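Side-chain contacts in major capsid protein (Faustovirus, PDB 5J7O), which forms the double jelly-roll building block, assembled as a trimer, from which the capsid shell of a large double-stranded DNA virus is probably constructed: residues Asn26-Ser31 with Glu52-Leu57; Tyr209-Val214 with Asp467-Thr472; Pro453-Asn456 with Gly460-Tyr463. All coordinates share one frame; numbering follows the deposited sequence.

Contact 1: residues Asn26-Ser31 with Glu52-Leu57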
# COMPACT_ATOMS: atom_id res chain seq x y z
N ASN B 26 -30.56 -37.82 -10.29
CA ASN B 26 -31.94 -38.25 -10.06
C ASN B 26 -32.06 -39.77 -10.16
O ASN B 26 -32.77 -40.39 -9.37
CB ASN B 26 -32.88 -37.58 -11.05
CG ASN B 26 -33.13 -36.12 -10.72
OD1 ASN B 26 -33.05 -35.71 -9.56
ND2 ASN B 26 -33.44 -35.32 -11.74
N ASP B 27 -31.37 -40.38 -11.13
CA ASP B 27 -31.39 -41.83 -11.25
C ASP B 27 -30.77 -42.50 -10.04
O ASP B 27 -31.23 -43.55 -9.58
CB ASP B 27 -30.68 -42.26 -12.53
CG ASP B 27 -31.47 -41.93 -13.78
OD1 ASP B 27 -32.72 -41.92 -13.71
OD2 ASP B 27 -30.84 -41.69 -14.83
N ARG B 28 -29.70 -41.90 -9.49
CA ARG B 28 -29.07 -42.47 -8.30
C ARG B 28 -29.99 -42.36 -7.09
O ARG B 28 -30.07 -43.29 -6.28
CB ARG B 28 -27.74 -41.78 -8.03
CG ARG B 28 -26.72 -41.95 -9.15
CD ARG B 28 -25.30 -41.78 -8.65
NE ARG B 28 -25.07 -42.51 -7.40
CZ ARG B 28 -24.75 -41.93 -6.25
NH1 ARG B 28 -24.58 -40.61 -6.19
NH2 ARG B 28 -24.57 -42.66 -5.16
N ILE B 29 -30.70 -41.24 -6.96
CA ILE B 29 -31.62 -41.07 -5.84
C ILE B 29 -32.80 -42.03 -5.96
O ILE B 29 -33.16 -42.73 -5.01
CB ILE B 29 -32.09 -39.61 -5.74
CG1 ILE B 29 -30.91 -38.70 -5.40
CG2 ILE B 29 -33.20 -39.47 -4.71
CD1 ILE B 29 -31.25 -37.22 -5.45
N LYS B 30 -33.43 -42.06 -7.14
CA LYS B 30 -34.56 -42.95 -7.36
C LYS B 30 -34.17 -44.41 -7.14
O LYS B 30 -34.96 -45.19 -6.59
CB LYS B 30 -35.12 -42.75 -8.77
CG LYS B 30 -36.14 -43.80 -9.19
CD LYS B 30 -36.79 -43.44 -10.51
CE LYS B 30 -37.53 -42.11 -10.41
NZ LYS B 30 -38.25 -41.77 -11.67
N SER B 31 -32.96 -44.78 -7.55
CA SER B 31 -32.47 -46.13 -7.29
C SER B 31 -32.30 -46.37 -5.80
O SER B 31 -32.88 -47.31 -5.23
CB SER B 31 -31.16 -46.36 -8.04
OG SER B 31 -30.54 -47.57 -7.64
N GLU B 52 -22.77 -37.79 -2.26
CA GLU B 52 -21.44 -37.22 -2.49
C GLU B 52 -20.45 -38.22 -3.08
O GLU B 52 -19.32 -37.81 -3.39
CB GLU B 52 -20.90 -36.64 -1.18
CG GLU B 52 -21.63 -35.37 -0.76
CD GLU B 52 -20.88 -34.58 0.29
OE1 GLU B 52 -21.03 -34.88 1.49
OE2 GLU B 52 -20.14 -33.65 -0.09
N ARG B 53 -20.82 -39.49 -3.25
CA ARG B 53 -19.94 -40.41 -3.97
C ARG B 53 -19.79 -40.01 -5.44
O ARG B 53 -18.82 -40.43 -6.08
CB ARG B 53 -20.47 -41.84 -3.87
CG ARG B 53 -20.76 -42.28 -2.45
CD ARG B 53 -20.74 -43.80 -2.27
NE ARG B 53 -21.37 -44.51 -3.38
CZ ARG B 53 -20.76 -45.42 -4.12
NH1 ARG B 53 -19.50 -45.74 -3.87
NH2 ARG B 53 -21.41 -46.03 -5.11
N THR B 54 -20.71 -39.21 -5.97
CA THR B 54 -20.62 -38.70 -7.33
C THR B 54 -20.70 -37.18 -7.41
O THR B 54 -19.92 -36.56 -8.15
CB THR B 54 -21.72 -39.30 -8.22
OG1 THR B 54 -23.01 -38.87 -7.74
CG2 THR B 54 -21.66 -40.82 -8.20
N HIS B 55 -21.61 -36.56 -6.67
CA HIS B 55 -21.87 -35.13 -6.78
C HIS B 55 -21.38 -34.37 -5.55
O HIS B 55 -21.42 -34.88 -4.43
CB HIS B 55 -23.36 -34.86 -6.98
CG HIS B 55 -23.86 -35.23 -8.35
ND1 HIS B 55 -24.03 -36.54 -8.75
CD2 HIS B 55 -24.22 -34.46 -9.40
CE1 HIS B 55 -24.47 -36.55 -10.00
NE2 HIS B 55 -24.60 -35.31 -10.41
N ILE B 56 -20.92 -33.14 -5.78
CA ILE B 56 -20.44 -32.27 -4.71
C ILE B 56 -21.58 -31.37 -4.27
O ILE B 56 -22.34 -30.85 -5.10
CB ILE B 56 -19.21 -31.46 -5.16
CG1 ILE B 56 -18.01 -32.38 -5.41
CG2 ILE B 56 -18.86 -30.38 -4.15
CD1 ILE B 56 -16.86 -31.69 -6.10
N LEU B 57 -21.72 -31.19 -2.95
CA LEU B 57 -22.81 -30.41 -2.37
C LEU B 57 -22.28 -29.03 -2.00
O LEU B 57 -21.49 -28.89 -1.06
CB LEU B 57 -23.39 -31.12 -1.15
CG LEU B 57 -24.19 -32.39 -1.44
CD1 LEU B 57 -24.48 -33.15 -0.16
CD2 LEU B 57 -25.48 -32.03 -2.16
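Bent at chi3 (45°), the Arg28 chain turns its guanidinium so that one face meets Thr54, whose OG1 is set between the backbone N and the carbonyl carbon (chi1 65°). The two side chains run antiparallel alongside one another. Thr54 CG2 lies over that face, 3.6 Å from Arg28 NH1 and 3.8 Å from Arg28 CD. NH1 also donates to Thr54 OG1 at 2.8 Å, but the N-H...O angle of 118° makes this a weak, strongly bent bond. OG1 is shared with the imidazole of His55, whose ND1 lies 2.7 Å from Thr54 OG1; the hydroxyl meets that ring at its edge, in plane. Arg53 crosses Arg28 at about a right angle, its NE 4.1 Å from Arg28 NH2. On the Arg28 side this proximity of like charges is probably offset by carbonyls: Asp50 O, the stronger hold, accepts from NH2, and Ile51 O takes a weak bond from NH1. A bound peptide packs its backbone on Arg28 and Arg53, weakly bonding Arg28 NE, and a modified side chain on Thr54. Ile408 and Pro65 of a neighbouring subunit cover Ile29 and His55. The contact fastens the loop after helix 48-52, which leads on to strand 69-76, against the side of helix 22-38, in an N-terminal extension far from the centre of the chain.

Contact 2: residues Tyr209-Val214 with Asp467-Thr472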
# COMPACT_ATOMS: atom_id res chain seq x y z
N TYR B 209 13.46 -14.23 3.61
CA TYR B 209 12.08 -14.39 4.06
C TYR B 209 11.36 -13.04 4.09
O TYR B 209 10.19 -12.95 3.71
CB TYR B 209 12.05 -15.05 5.43
CG TYR B 209 10.66 -15.36 5.95
CD1 TYR B 209 9.89 -14.39 6.58
CD2 TYR B 209 10.12 -16.64 5.82
CE1 TYR B 209 8.62 -14.67 7.05
CE2 TYR B 209 8.85 -16.93 6.29
CZ TYR B 209 8.11 -15.94 6.90
OH TYR B 209 6.85 -16.22 7.38
N ASN B 210 12.05 -12.00 4.56
CA ASN B 210 11.46 -10.66 4.59
C ASN B 210 11.03 -10.21 3.20
O ASN B 210 10.04 -9.48 3.05
CB ASN B 210 12.45 -9.67 5.20
CG ASN B 210 11.93 -8.25 5.20
OD1 ASN B 210 11.01 -7.91 5.95
ND2 ASN B 210 12.54 -7.40 4.38
N LYS B 211 11.74 -10.65 2.16
CA LYS B 211 11.45 -10.20 0.81
C LYS B 211 10.38 -11.05 0.12
O LYS B 211 9.62 -10.53 -0.70
CB LYS B 211 12.73 -10.21 -0.04
CG LYS B 211 13.84 -9.29 0.45
CD LYS B 211 15.14 -9.56 -0.28
CE LYS B 211 16.35 -8.97 0.45
NZ LYS B 211 16.33 -7.48 0.50
N PHE B 212 10.29 -12.34 0.46
CA PHE B 212 9.50 -13.28 -0.34
C PHE B 212 8.26 -13.83 0.36
O PHE B 212 7.41 -14.41 -0.32
CB PHE B 212 10.37 -14.46 -0.79
CG PHE B 212 11.27 -14.15 -1.94
CD1 PHE B 212 10.77 -14.07 -3.23
CD2 PHE B 212 12.63 -13.95 -1.74
CE1 PHE B 212 11.60 -13.79 -4.30
CE2 PHE B 212 13.46 -13.67 -2.80
CZ PHE B 212 12.95 -13.58 -4.08
N HIS B 213 8.14 -13.70 1.68
CA HIS B 213 7.08 -14.44 2.36
C HIS B 213 6.33 -13.58 3.38
O HIS B 213 5.77 -14.11 4.34
CB HIS B 213 7.64 -15.68 3.05
CG HIS B 213 8.39 -16.59 2.12
ND1 HIS B 213 7.80 -17.20 1.04
CD2 HIS B 213 9.69 -16.97 2.11
CE1 HIS B 213 8.70 -17.93 0.40
NE2 HIS B 213 9.86 -17.80 1.03
N VAL B 214 6.29 -12.27 3.18
CA VAL B 214 5.50 -11.40 4.05
C VAL B 214 4.53 -10.61 3.19
O VAL B 214 4.84 -9.49 2.77
CB VAL B 214 6.39 -10.47 4.89
CG1 VAL B 214 5.56 -9.75 5.92
CG2 VAL B 214 7.52 -11.25 5.55
N ASP B 467 21.51 -0.17 3.57
CA ASP B 467 21.88 -0.99 2.42
C ASP B 467 22.20 -2.44 2.78
O ASP B 467 22.38 -3.25 1.87
CB ASP B 467 23.09 -0.39 1.70
CG ASP B 467 22.79 0.96 1.08
OD1 ASP B 467 21.59 1.29 0.92
OD2 ASP B 467 23.75 1.68 0.74
N TRP B 468 22.29 -2.78 4.07
CA TRP B 468 22.82 -4.09 4.44
C TRP B 468 21.94 -5.23 3.94
O TRP B 468 22.45 -6.31 3.60
CB TRP B 468 23.00 -4.18 5.96
CG TRP B 468 21.73 -4.39 6.72
CD1 TRP B 468 20.90 -3.43 7.22
CD2 TRP B 468 21.14 -5.64 7.07
NE1 TRP B 468 19.83 -4.00 7.86
CE2 TRP B 468 19.95 -5.37 7.78
CE3 TRP B 468 21.49 -6.98 6.85
CZ2 TRP B 468 19.12 -6.37 8.27
CZ3 TRP B 468 20.67 -7.97 7.34
CH2 TRP B 468 19.50 -7.66 8.05
N HIS B 469 20.62 -5.03 3.88
CA HIS B 469 19.72 -6.07 3.40
C HIS B 469 19.40 -5.96 1.91
O HIS B 469 18.77 -6.87 1.36
CB HIS B 469 18.42 -6.07 4.21
CG HIS B 469 17.63 -4.80 4.10
ND1 HIS B 469 16.72 -4.58 3.09
CD2 HIS B 469 17.63 -3.68 4.86
CE1 HIS B 469 16.18 -3.38 3.24
NE2 HIS B 469 16.72 -2.81 4.31
N HIS B 470 19.82 -4.88 1.26
CA HIS B 470 19.60 -4.75 -0.17
C HIS B 470 20.55 -5.65 -0.95
O HIS B 470 21.73 -5.78 -0.61
CB HIS B 470 19.77 -3.30 -0.61
CG HIS B 470 18.63 -2.41 -0.22
ND1 HIS B 470 17.57 -2.16 -1.06
CD2 HIS B 470 18.39 -1.71 0.91
CE1 HIS B 470 16.72 -1.34 -0.46
NE2 HIS B 470 17.20 -1.05 0.74
N LEU B 471 20.04 -6.26 -2.02
CA LEU B 471 20.82 -7.16 -2.86
C LEU B 471 21.33 -6.48 -4.13
O LEU B 471 21.84 -7.17 -5.02
CB LEU B 471 19.99 -8.39 -3.22
CG LEU B 471 19.50 -9.22 -2.03
CD1 LEU B 471 18.73 -10.45 -2.50
CD2 LEU B 471 20.66 -9.62 -1.14
N THR B 472 21.19 -5.17 -4.24
CA THR B 472 21.71 -4.40 -5.36
C THR B 472 22.68 -3.34 -4.86
O THR B 472 22.92 -3.19 -3.66
CB THR B 472 20.58 -3.74 -6.16
OG1 THR B 472 19.89 -2.80 -5.33
CG2 THR B 472 19.60 -4.77 -6.66
O HOH W 1 15.33 -6.87 2.66
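Lys211 reaches from the last turn of its helix to the loop of His469-Leu471, and its atoms change from apolar to polar company along the way. From CB the chain runs extended through CG and CD, with chi2 at 169°, toward the other segment. CE is the first atom to touch it: Leu471 CG lies 4.0 Å from Lys211 CE, the leucine crossing the lysine obliquely, and the carbonyl oxygen of His469 is 3.3 Å from Lys211 CE. A turn at chi4 (-66°) then places NZ for its bond to His469 O, at 2.7 Å, approaching from above the carbonyl plane, 38° out of it. A water sits so close to NZ that the spacing is doubtful; it lies 2.7 Å from His469 ND1 and accepts a weak bond from Asn210 ND2. NZ itself sits at the edge of the His469 ring. Asp563 completes the setting of this buried ammonium through a salt bridge, and its OD2 also receives Leu471 N; Glu179 takes His469 NE2. Helix 203-212, probably of the first jelly-roll, is thereby pinned to the loop linking helix 464-467 with strand 473-490, probably of the second, with Trp468 resting on Leu183 of helix 181-185 and on Ile207.

Contact 3: residues Pro453-Asn456 with Gly460-Tyr463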
# COMPACT_ATOMS: atom_id res chain seq x y z
N PRO B 453 26.55 -6.30 -3.13
CA PRO B 453 27.84 -5.61 -3.09
C PRO B 453 28.41 -5.59 -1.68
O PRO B 453 27.68 -5.37 -0.70
CB PRO B 453 27.50 -4.19 -3.58
CG PRO B 453 26.21 -4.33 -4.31
CD PRO B 453 25.47 -5.43 -3.61
N ALA B 454 29.72 -5.82 -1.58
CA ALA B 454 30.37 -5.88 -0.27
C ALA B 454 30.23 -4.56 0.48
O ALA B 454 30.21 -4.56 1.72
CB ALA B 454 31.84 -6.25 -0.44
N ASN B 455 30.13 -3.44 -0.24
CA ASN B 455 30.05 -2.14 0.41
C ASN B 455 28.74 -1.95 1.16
O ASN B 455 28.66 -1.07 2.03
CB ASN B 455 30.23 -1.03 -0.62
CG ASN B 455 30.33 0.35 0.01
OD1 ASN B 455 29.40 1.14 -0.04
ND2 ASN B 455 31.48 0.62 0.63
N ASN B 456 27.71 -2.75 0.87
CA ASN B 456 26.44 -2.61 1.57
C ASN B 456 26.55 -2.94 3.05
O ASN B 456 25.71 -2.49 3.83
CB ASN B 456 25.38 -3.50 0.91
CG ASN B 456 25.02 -3.03 -0.49
OD1 ASN B 456 25.77 -2.28 -1.12
ND2 ASN B 456 23.87 -3.47 -0.98
N GLY B 460 32.60 1.68 6.29
CA GLY B 460 32.83 2.93 5.59
C GLY B 460 31.60 3.47 4.90
O GLY B 460 31.56 4.66 4.55
N ASN B 461 30.59 2.64 4.68
CA ASN B 461 29.34 3.08 4.08
C ASN B 461 28.46 3.73 5.15
O ASN B 461 28.04 3.06 6.10
CB ASN B 461 28.62 1.91 3.42
CG ASN B 461 27.35 2.33 2.68
OD1 ASN B 461 27.00 3.51 2.64
ND2 ASN B 461 26.67 1.36 2.08
N THR B 462 28.20 5.03 5.00
CA THR B 462 27.34 5.73 5.94
C THR B 462 25.87 5.37 5.76
O THR B 462 25.05 5.73 6.61
CB THR B 462 27.52 7.24 5.80
OG1 THR B 462 27.18 7.65 4.47
CG2 THR B 462 28.96 7.63 6.10
N TYR B 463 25.52 4.68 4.68
CA TYR B 463 24.18 4.15 4.48
C TYR B 463 24.11 2.64 4.72
O TYR B 463 23.16 1.99 4.28
CB TYR B 463 23.67 4.48 3.08
CG TYR B 463 23.19 5.91 2.92
CD1 TYR B 463 24.08 6.93 2.61
CD2 TYR B 463 21.85 6.23 3.09
CE1 TYR B 463 23.64 8.24 2.47
CE2 TYR B 463 21.41 7.54 2.95
CZ TYR B 463 22.30 8.53 2.64
OH TYR B 463 21.87 9.83 2.50
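Hydrogen bonding between Asn461 and Asn455 joins the two segments. Asn461 ND2 donates to the backbone carbonyl Asn455 O at 3.1 Å with an N-H...O angle of 150°. The oxygen lies close to the amide plane of Asn461, whereas the donor stands above the carbonyl plane. A second bond, within the 460-463 segment, uses the other end of the same amide: Asn461 OD1 accepts from Tyr463 N at 2.8 Å, closing an Asx turn just before helix 464-467.

Van der Waals contact makes up the remainder. With CG of Asn455 anti to the backbone N (chi1 -172°), its amide is laid roughly face to face over that of Asn461, offset, the two planes only 17° apart although the side chains cross at about a right angle. Asn455 OD1 is 3.6 Å from Asn461 CB; it also lies 3.5 Å from Asn461 ND2, too poorly angled to bond.

Asp467 OD2 is a further acceptor for Asn461 ND2, so the amide is gripped at both ends. Its rotation is therefore fixed, and a single neutral side chain both shapes the turn leading into helix 464-467 and ties it to the 3-10 turn of 454-456.

From the N terminus, contact 1 comes first and closes a short loop between helix 22-38 and the segment after helix 48-52, inside the N-terminal extension. The chain then builds many strands before contact 2 opens at helix 203-212; its partner at 467-472 lies more than 250 residues on, between helix 464-467 and strand 473-490, so it probably ties the two halves of the double jelly-roll together. Contact 3 closes a tight loop between strand 444-453 and helix 464-467 and nests inside contact 2. These two touch: Asn456 ND2 probably bonds to the backbone oxygens of Thr472 and His470. Contact 1 stands apart, its centre 52 Å from that of contact 2.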